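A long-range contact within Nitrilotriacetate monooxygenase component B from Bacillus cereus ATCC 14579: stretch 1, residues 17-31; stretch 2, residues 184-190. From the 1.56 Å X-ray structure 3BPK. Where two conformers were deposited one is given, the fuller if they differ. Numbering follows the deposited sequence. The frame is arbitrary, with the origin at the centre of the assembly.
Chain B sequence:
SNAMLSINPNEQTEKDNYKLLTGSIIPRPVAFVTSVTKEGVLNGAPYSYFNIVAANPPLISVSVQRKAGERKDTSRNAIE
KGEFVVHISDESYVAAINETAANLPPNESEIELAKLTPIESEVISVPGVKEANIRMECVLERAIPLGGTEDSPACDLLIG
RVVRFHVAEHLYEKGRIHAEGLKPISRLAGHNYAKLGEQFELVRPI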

ATOM      1  N   ASN B  17       1.287  -5.001 -18.020  1.00 18.90           N
ATOM      2  CA  ASN B  17       1.934  -4.328 -16.872  1.00 18.12           C
ATOM      3  C   ASN B  17       1.091  -4.465 -15.605  1.00 18.22           C
ATOM      4  O   ASN B  17       1.621  -4.711 -14.529  1.00 17.25           O
ATOM      5  CB  ASN B  17       2.232  -2.871 -17.186  1.00 18.57           C
ATOM      6  CG  ASN B  17       3.352  -2.740 -18.187  1.00 19.83           C
ATOM      7  OD1 ASN B  17       4.394  -3.433 -18.042  1.00 19.43           O
ATOM      8  ND2 ASN B  17       3.193  -1.830 -19.179  1.00 19.50           N
ATOM      9  N   TYR B  18      -0.216  -4.345 -15.781  1.00 18.37           N
ATOM     10  CA  TYR B  18      -1.176  -4.568 -14.685  1.00 18.75           C
ATOM     11  C   TYR B  18      -1.026  -5.944 -14.075  1.00 18.63           C
ATOM     12  O   TYR B  18      -0.981  -6.082 -12.858  1.00 18.75           O
ATOM     13  CB  TYR B  18      -2.591  -4.371 -15.204  1.00 19.47           C
ATOM     14  CG  TYR B  18      -3.675  -4.683 -14.204  1.00 19.90           C
ATOM     15  CD1 TYR B  18      -4.070  -3.738 -13.251  1.00 20.81           C
ATOM     16  CD2 TYR B  18      -4.333  -5.914 -14.235  1.00 20.75           C
ATOM     17  CE1 TYR B  18      -5.085  -4.021 -12.345  1.00 21.84           C
ATOM     18  CE2 TYR B  18      -5.367  -6.219 -13.322  1.00 20.76           C
ATOM     19  CZ  TYR B  18      -5.729  -5.260 -12.382  1.00 21.44           C
ATOM     20  OH  TYR B  18      -6.753  -5.554 -11.494  1.00 23.21           O
ATOM     21  N   LYS B  19      -0.965  -6.978 -14.916  1.00 18.72           N
ATOM     22  CA  LYS B  19      -0.822  -8.348 -14.425  0.60 19.60           C
ATOM     23  C   LYS B  19       0.486  -8.548 -13.662  1.00 18.90           C
ATOM     24  O   LYS B  19       0.531  -9.256 -12.629  1.00 19.02           O
ATOM     25  CB  LYS B  19      -0.926  -9.344 -15.591  0.60 20.26           C
ATOM     26  CG  LYS B  19      -2.318  -9.372 -16.229  0.60 20.74           C
ATOM     27  CD  LYS B  19      -2.297 -10.059 -17.608  0.60 21.66           C
ATOM     28  CE  LYS B  19      -1.860 -11.518 -17.490  0.60 26.07           C
ATOM     29  NZ  LYS B  19      -1.916 -12.221 -18.810  0.60 28.36           N
ATOM     30  N   LEU B  20       1.561  -7.929 -14.145  1.00 19.04           N
ATOM     31  CA  LEU B  20       2.822  -8.059 -13.453  0.60 18.68           C
ATOM     32  C   LEU B  20       2.820  -7.318 -12.111  1.00 18.18           C
ATOM     33  O   LEU B  20       3.297  -7.861 -11.104  1.00 18.48           O
ATOM     34  CB  LEU B  20       3.970  -7.592 -14.349  0.60 19.92           C
ATOM     35  CG  LEU B  20       5.318  -8.189 -14.023  0.60 20.90           C
ATOM     36  CD1 LEU B  20       5.267  -9.685 -13.735  0.60 20.38           C
ATOM     37  CD2 LEU B  20       6.250  -7.900 -15.204  0.60 20.95           C
ATOM     38  N   LEU B  21       2.266  -6.103 -12.083  1.00 16.75           N
ATOM     39  CA  LEU B  21       2.259  -5.358 -10.816  1.00 16.18           C
ATOM     40  C   LEU B  21       1.378  -6.057  -9.795  1.00 15.58           C
ATOM     41  O   LEU B  21       1.800  -6.241  -8.629  1.00 16.24           O
ATOM     42  CB  LEU B  21       1.710  -3.955 -11.017  1.00 16.71           C
ATOM     43  CG  LEU B  21       2.659  -3.011 -11.722  1.00 16.88           C
ATOM     44  CD1 LEU B  21       1.907  -1.754 -12.236  1.00 19.47           C
ATOM     45  CD2 LEU B  21       3.826  -2.636 -10.824  1.00 17.59           C
ATOM     46  N   THR B  22       0.153  -6.440 -10.221  1.00 14.67           N
ATOM     47  CA  THR B  22      -0.785  -7.022  -9.255  1.00 15.96           C
ATOM     48  C   THR B  22      -0.387  -8.438  -8.828  1.00 15.26           C
ATOM     49  O   THR B  22      -0.877  -8.937  -7.805  1.00 16.79           O
ATOM     50  CB  THR B  22      -2.239  -7.011  -9.776  1.00 15.68           C
ATOM     51  OG1 THR B  22      -2.311  -7.715 -11.028  1.00 16.98           O
ATOM     52  CG2 THR B  22      -2.760  -5.552  -9.973  1.00 17.32           C
ATOM     53  N   GLY B  23       0.455  -9.122  -9.633  1.00 14.70           N
ATOM     54  CA  GLY B  23       0.954 -10.435  -9.229  1.00 15.61           C
ATOM     55  C   GLY B  23       2.211 -10.400  -8.400  1.00 15.97           C
ATOM     56  O   GLY B  23       2.539 -11.400  -7.741  1.00 17.58           O
ATOM     57  N   SER B  24       2.973  -9.284  -8.492  1.00 15.71           N
ATOM     58  CA  SER B  24       4.269  -9.152  -7.811  0.70 15.80           C
ATOM     59  C   SER B  24       4.156  -8.467  -6.458  1.00 15.48           C
ATOM     60  O   SER B  24       4.827  -8.859  -5.471  1.00 16.11           O
ATOM     61  CB  SER B  24       5.258  -8.364  -8.689  0.70 15.55           C
ATOM     62  OG  SER B  24       5.492  -9.014  -9.934  0.70 13.59           O
ATOM     63  N   ILE B  25       3.316  -7.443  -6.407  1.00 14.98           N
ATOM     64  CA  ILE B  25       3.209  -6.620  -5.185  1.00 15.12           C
ATOM     65  C   ILE B  25       2.018  -7.183  -4.417  1.00 15.87           C
ATOM     66  O   ILE B  25       0.863  -6.766  -4.560  1.00 15.00           O
ATOM     67  CB  ILE B  25       3.114  -5.112  -5.495  1.00 14.67           C
ATOM     68  CG1 ILE B  25       4.383  -4.656  -6.255  1.00 14.85           C
ATOM     69  CG2 ILE B  25       2.872  -4.302  -4.190  1.00 15.01           C
ATOM     70  CD1 ILE B  25       4.258  -3.231  -6.865  1.00 15.54           C
ATOM     71  N   ILE B  26       2.328  -8.240  -3.665  1.00 15.72           N
ATOM     72  CA  ILE B  26       1.322  -9.011  -2.933  1.00 16.51           C
ATOM     73  C   ILE B  26       1.901  -9.414  -1.583  1.00 17.34           C
ATOM     74  O   ILE B  26       3.128  -9.446  -1.419  1.00 18.38           O
ATOM     75  CB  ILE B  26       0.923 -10.285  -3.709  1.00 15.73           C
ATOM     76  CG1 ILE B  26       2.173 -11.133  -4.043  1.00 17.22           C
ATOM     77  CG2 ILE B  26       0.143  -9.948  -4.991  1.00 17.01           C
ATOM     78  CD1 ILE B  26       1.827 -12.621  -4.372  1.00 17.84           C
ATOM     79  N   PRO B  27       1.032  -9.681  -0.591  1.00 17.45           N
ATOM     80  CA  PRO B  27      -0.431  -9.491  -0.615  1.00 17.37           C
ATOM     81  C   PRO B  27      -0.724  -8.015  -0.389  1.00 16.81           C
ATOM     82  O   PRO B  27       0.117  -7.294   0.178  1.00 18.41           O
ATOM     83  CB  PRO B  27      -0.897 -10.310   0.606  1.00 18.46           C
ATOM     84  CG  PRO B  27       0.240 -10.145   1.567  1.00 19.04           C
ATOM     85  CD  PRO B  27       1.502 -10.163   0.727  1.00 17.96           C
ATOM     86  N   ARG B  28      -1.880  -7.542  -0.852  1.00 14.17           N
ATOM     87  CA  ARG B  28      -2.236  -6.119  -0.641  1.00 13.47           C
ATOM     88  C   ARG B  28      -3.444  -5.990   0.312  1.00 14.18           C
ATOM     89  O   ARG B  28      -4.441  -6.681   0.136  1.00 15.45           O
ATOM     90  CB  ARG B  28      -2.618  -5.430  -1.962  1.00 13.54           C
ATOM     91  CG  ARG B  28      -1.420  -5.406  -2.924  1.00 13.43           C
ATOM     92  CD  ARG B  28      -1.755  -4.668  -4.222  1.00 13.74           C
ATOM     93  NE  ARG B  28      -2.888  -5.197  -4.976  1.00 14.41           N
ATOM     94  CZ  ARG B  28      -2.839  -6.332  -5.705  1.00 14.53           C
ATOM     95  NH1 ARG B  28      -1.717  -7.046  -5.781  1.00 15.18           N
ATOM     96  NH2 ARG B  28      -3.906  -6.745  -6.390  1.00 16.20           N
ATOM     97  N   PRO B  29      -3.359  -5.094   1.287  1.00 13.64           N
ATOM     98  CA  PRO B  29      -4.513  -4.905   2.174  1.00 13.63           C
ATOM     99  C   PRO B  29      -5.622  -4.213   1.391  1.00 14.09           C
ATOM    100  O   PRO B  29      -5.335  -3.434   0.470  1.00 14.79           O
ATOM    101  CB  PRO B  29      -3.969  -4.001   3.284  1.00 13.67           C
ATOM    102  CG  PRO B  29      -2.848  -3.243   2.642  1.00 13.84           C
ATOM    103  CD  PRO B  29      -2.224  -4.205   1.623  1.00 13.78           C
ATOM    104  N   VAL B  30      -6.871  -4.431   1.797  1.00 14.32           N
ATOM    105  CA  VAL B  30      -8.002  -3.931   1.000  1.00 14.60           C
ATOM    106  C   VAL B  30      -8.807  -2.915   1.805  1.00 14.75           C
ATOM    107  O   VAL B  30      -9.371  -3.263   2.873  1.00 15.23           O
ATOM    108  CB  VAL B  30      -8.937  -5.129   0.547  1.00 14.93           C
ATOM    109  CG1 VAL B  30     -10.132  -4.661  -0.279  1.00 17.23           C
ATOM    110  CG2 VAL B  30      -8.129  -6.151  -0.294  1.00 15.54           C
ATOM    111  N   ALA B  31      -8.832  -1.678   1.311  1.00 14.31           N
ATOM    112  CA  ALA B  31      -9.634  -0.622   1.943  1.00 13.15           C
ATOM    113  C   ALA B  31     -11.063  -0.718   1.423  1.00 13.79           C
ATOM    114  O   ALA B  31     -11.286  -0.662   0.205  1.00 15.00           O
ATOM    115  CB  ALA B  31      -9.062   0.767   1.626  1.00 15.07           C
ATOM    116  N   PRO B 184      -7.903 -10.284   8.752  1.00 17.26           N
ATOM    117  CA  PRO B 184      -7.941  -9.364   7.611  1.00 17.86           C
ATOM    118  C   PRO B 184      -7.857 -10.144   6.304  1.00 18.26           C
ATOM    119  O   PRO B 184      -7.271 -11.241   6.270  1.00 18.65           O
ATOM    120  CB  PRO B 184      -6.681  -8.528   7.820  1.00 17.52           C
ATOM    121  CG  PRO B 184      -5.697  -9.507   8.527  1.00 18.02           C
ATOM    122  CD  PRO B 184      -6.647 -10.199   9.517  1.00 17.58           C
ATOM    123  N   ILE B 185      -8.457  -9.600   5.245  1.00 17.86           N
ATOM    124  CA  ILE B 185      -8.283 -10.211   3.919  1.00 19.27           C
ATOM    125  C   ILE B 185      -7.393  -9.344   3.023  1.00 19.19           C
ATOM    126  O   ILE B 185      -7.321  -8.103   3.189  1.00 18.69           O
ATOM    127  CB  ILE B 185      -9.630 -10.563   3.236  1.00 22.04           C
ATOM    128  CG1 ILE B 185     -10.454  -9.328   2.976  1.00 22.73           C
ATOM    129  CG2 ILE B 185     -10.432 -11.628   4.030  1.00 22.51           C
ATOM    130  CD1 ILE B 185     -10.267  -8.813   1.585  1.00 25.42           C
ATOM    131  N   SER B 186      -6.690  -9.999   2.095  1.00 17.71           N
ATOM    132  CA  SER B 186      -5.820  -9.278   1.188  0.60 17.89           C
ATOM    133  C   SER B 186      -6.076  -9.705  -0.241  1.00 18.43           C
ATOM    134  O   SER B 186      -6.666 -10.747  -0.482  1.00 19.51           O
ATOM    135  CB  SER B 186      -4.358  -9.492   1.568  0.60 17.78           C
ATOM    136  OG  SER B 186      -4.048 -10.878   1.657  0.60 18.92           O
ATOM    137  N   ARG B 187      -5.619  -8.883  -1.172  1.00 17.44           N
ATOM    138  CA  ARG B 187      -5.818  -9.119  -2.607  1.00 17.74           C
ATOM    139  C   ARG B 187      -4.526  -9.623  -3.263  1.00 18.88           C
ATOM    140  O   ARG B 187      -3.427  -9.136  -2.979  1.00 17.45           O
ATOM    141  CB  ARG B 187      -6.281  -7.843  -3.285  1.00 17.68           C
ATOM    142  CG  ARG B 187      -6.726  -8.016  -4.716  1.00 21.95           C
ATOM    143  CD  ARG B 187      -8.112  -8.535  -4.901  1.00 26.69           C
ATOM    144  NE  ARG B 187      -8.373  -8.652  -6.337  1.00 31.37           N
ATOM    145  CZ  ARG B 187      -8.863  -7.684  -7.118  1.00 34.04           C
ATOM    146  NH1 ARG B 187      -9.198  -6.483  -6.611  1.00 33.96           N
ATOM    147  NH2 ARG B 187      -9.040  -7.914  -8.424  1.00 33.77           N
ATOM    148  N   LEU B 188      -4.692 -10.590  -4.167  1.00 19.70           N
ATOM    149  CA  LEU B 188      -3.565 -11.041  -4.975  1.00 21.57           C
ATOM    150  C   LEU B 188      -3.841 -10.680  -6.444  1.00 22.01           C
ATOM    151  O   LEU B 188      -4.522  -9.690  -6.725  1.00 22.22           O
ATOM    152  CB  LEU B 188      -3.350 -12.547  -4.786  1.00 22.61           C
ATOM    153  CG  LEU B 188      -3.247 -13.042  -3.337  1.00 24.16           C
ATOM    154  CD1 LEU B 188      -3.011 -14.554  -3.372  1.00 27.61           C
ATOM    155  CD2 LEU B 188      -2.108 -12.366  -2.549  1.00 25.19           C
ATOM    156  N   ALA B 189      -3.354 -11.482  -7.381  1.00 21.95           N
ATOM    157  CA  ALA B 189      -3.644 -11.196  -8.770  1.00 21.95           C
ATOM    158  C   ALA B 189      -4.987 -11.812  -9.172  1.00 23.63           C
ATOM    159  O   ALA B 189      -5.458 -12.729  -8.519  1.00 24.03           O
ATOM    160  CB  ALA B 189      -2.501 -11.703  -9.661  1.00 23.77           C
ATOM    161  N   GLY B 190      -5.580 -11.309 -10.241  1.00 25.08           N
ATOM    162  CA  GLY B 190      -6.805 -11.894 -10.791  1.00 27.89           C
ATOM    163  C   GLY B 190      -7.923 -11.693  -9.790  1.00 29.07           C
ATOM    164  O   GLY B 190      -7.958 -10.693  -9.084  1.00 30.73           O
TER
HETATM  165  O   HOH W   1      -7.265  -8.388 -10.981  1.00 33.80           O
HETATM  166  O   HOH W   2      -4.302  -9.363 -11.782  1.00 34.34           O
HETATM  167  O   HOH W   3      -6.495  -5.943   4.641  1.00 17.09           O

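Arg28 and Arg187 hold this contact together, and with Leu188 they cover the most surface in it. The two arginines face each other as an antiparallel, hydrogen-bonded pair. Arg28 N donates to Arg187 O at 3.1 Å, and Arg187 N donates to Arg28 O at 2.8 Å. Both bonds are close to straight. Water 3 continues the link, accepting from Val30 N at 3.2 Å and donating to Ile185 O at 2.7 Å.

The Arg28 and Arg187 side chains leave the backbone on the same face of the sheet, but they do different work. The Arg28 guanidinium is buried and gathers backbone carbonyls. Its NH1 donates to Thr22 O and to Ile25 O, each at 2.9 Å, and so ties the end of the helix to the segment that follows. Its NH2 crosses to Leu188 O at 3.0 Å. A buried positive charge is thus met by partly negative carbonyl oxygens. Arg187 is partly exposed. Its NH2 donates to Gly190 O at 3.1 Å, folding the side chain back over its own stretch. Water 1 donates to the same Gly190 O at 3.1 Å and lies 2.9 Å from Tyr18 OH, in a hydrogen bond that brings the helix into the network.

Leu188 supplies apolar packing. Its CA-to-CB bond points away from stretch 1, but the end of the side chain comes nearer. Leu188 CD2 lies 3.9 Å from Ile26 CB and 4.0 Å from Pro27 CB. Pro27 follows a cis peptide bond. A separate apolar contact joins Val30 CG2 to Ile185 CD1 at 3.9 Å.

At the helix, Gly23 CA lies 3.7 Å from Ala189 CB, and the backbones are close, with Gly23 CA 4.7 Å from Ala189 CA. Water 2 bridges nearby, donating to Thr22 OG1 at 2.7 Å and accepting from Gly190 N at 2.8 Å.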